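Local coordinates for hypothetical protein yfcE (PDB 1SU1) that belongs to the calcineurin-like phosphoesterase superfamily and binds zinc ions at two neighbouring metal sites, at residues Pro168-Val171 and Ser172-Lys175. Sequence-based numbering, arbitrary orientation.
Sequences PGSV and SIPK
S170 turns its hydroxyl into the bend that follows and takes the backbone N-H groups of S172 and I173 on one oxygen. The bond from I173 N to S170 OG is 2.9 Å long and nearly straight, 170° at the hydrogen; that from S172 N to the same OG is 3.1 Å at 162°. The bond to S172 N, two residues on, makes this an ST turn. A chi1 of 176° swings OG away from the residue's own N and into the inside of the bend, where both amides point. S170 CB packs within 3.8 Å of I173 C, and the chain closes until the CA atoms of S170 and P174 are 5.1 Å apart. S172 OG comes to 3.7 Å from S170 OG, without a bond between the two hydroxyls.

Outward, both serines meet the loop after strand 27-31: S170 OG bonds to D33 O, and S172 OG to I34 O and D33 O. V171 turns its side chain off the bend onto A40 and V44 of helix 38-51. D33 is a zinc ligand, and so is H153, whose ND1 gives a weak hydrogen bond to I173 O.

Since a backbone carbonyl can only accept, S170 OG presumably gives its proton to D33 O while accepting both amides. The S170 side chain lies about 6 Å from a bound zinc ion, and its buried hydroxyl thus ties the bend to the backbone of a zinc ligand.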
# COMPACT_ATOMS: atom_id res chain seq x y z
N PRO A 168 -12.12 18.12 -14.25
CA PRO A 168 -12.61 17.90 -15.64
C PRO A 168 -13.98 17.26 -15.69
O PRO A 168 -14.60 17.22 -16.75
CB PRO A 168 -11.59 16.93 -16.25
CG PRO A 168 -10.37 17.21 -15.51
CD PRO A 168 -10.79 17.53 -14.08
N GLY A 169 -14.43 16.75 -14.56
CA GLY A 169 -15.71 16.08 -14.50
C GLY A 169 -15.47 14.70 -15.10
O GLY A 169 -14.32 14.35 -15.39
N SER A 170 -16.54 13.93 -15.30
CA SER A 170 -16.41 12.58 -15.89
C SER A 170 -16.71 12.60 -17.39
O SER A 170 -17.62 13.31 -17.83
CB SER A 170 -17.40 11.62 -15.22
OG SER A 170 -17.36 10.34 -15.84
N VAL A 171 -15.97 11.82 -18.16
CA VAL A 171 -16.19 11.75 -19.60
C VAL A 171 -17.30 10.76 -19.89
O VAL A 171 -17.70 10.61 -21.04
CB VAL A 171 -14.94 11.27 -20.37
CG1 VAL A 171 -13.82 12.30 -20.28
CG2 VAL A 171 -14.48 9.93 -19.84
N SER A 172 -17.81 10.08 -18.87
CA SER A 172 -18.84 9.08 -19.10
C SER A 172 -20.06 9.08 -18.19
O SER A 172 -21.14 8.64 -18.60
CB SER A 172 -18.22 7.68 -19.10
OG SER A 172 -17.96 7.23 -17.78
N ILE A 173 -19.91 9.56 -16.95
CA ILE A 173 -21.05 9.58 -16.04
C ILE A 173 -21.15 10.88 -15.25
O ILE A 173 -21.07 10.89 -14.02
CB ILE A 173 -20.99 8.44 -15.01
CG1 ILE A 173 -20.41 7.17 -15.64
CG2 ILE A 173 -22.39 8.14 -14.49
CD1 ILE A 173 -20.19 6.05 -14.65
N PRO A 174 -21.34 12.01 -15.96
CA PRO A 174 -21.44 13.29 -15.26
C PRO A 174 -22.61 13.33 -14.28
O PRO A 174 -23.61 12.63 -14.47
CB PRO A 174 -21.61 14.29 -16.40
CG PRO A 174 -22.38 13.49 -17.42
CD PRO A 174 -21.65 12.16 -17.39
N LYS A 175 -22.47 14.14 -13.23
CA LYS A 175 -23.51 14.31 -12.23
C LYS A 175 -23.95 15.77 -12.24
O LYS A 175 -23.32 16.61 -12.89
CB LYS A 175 -22.99 13.97 -10.82
CG LYS A 175 -23.18 12.54 -10.35
CD LYS A 175 -22.16 11.59 -10.96
CE LYS A 175 -22.18 10.23 -10.27
NZ LYS A 175 -21.77 10.32 -8.83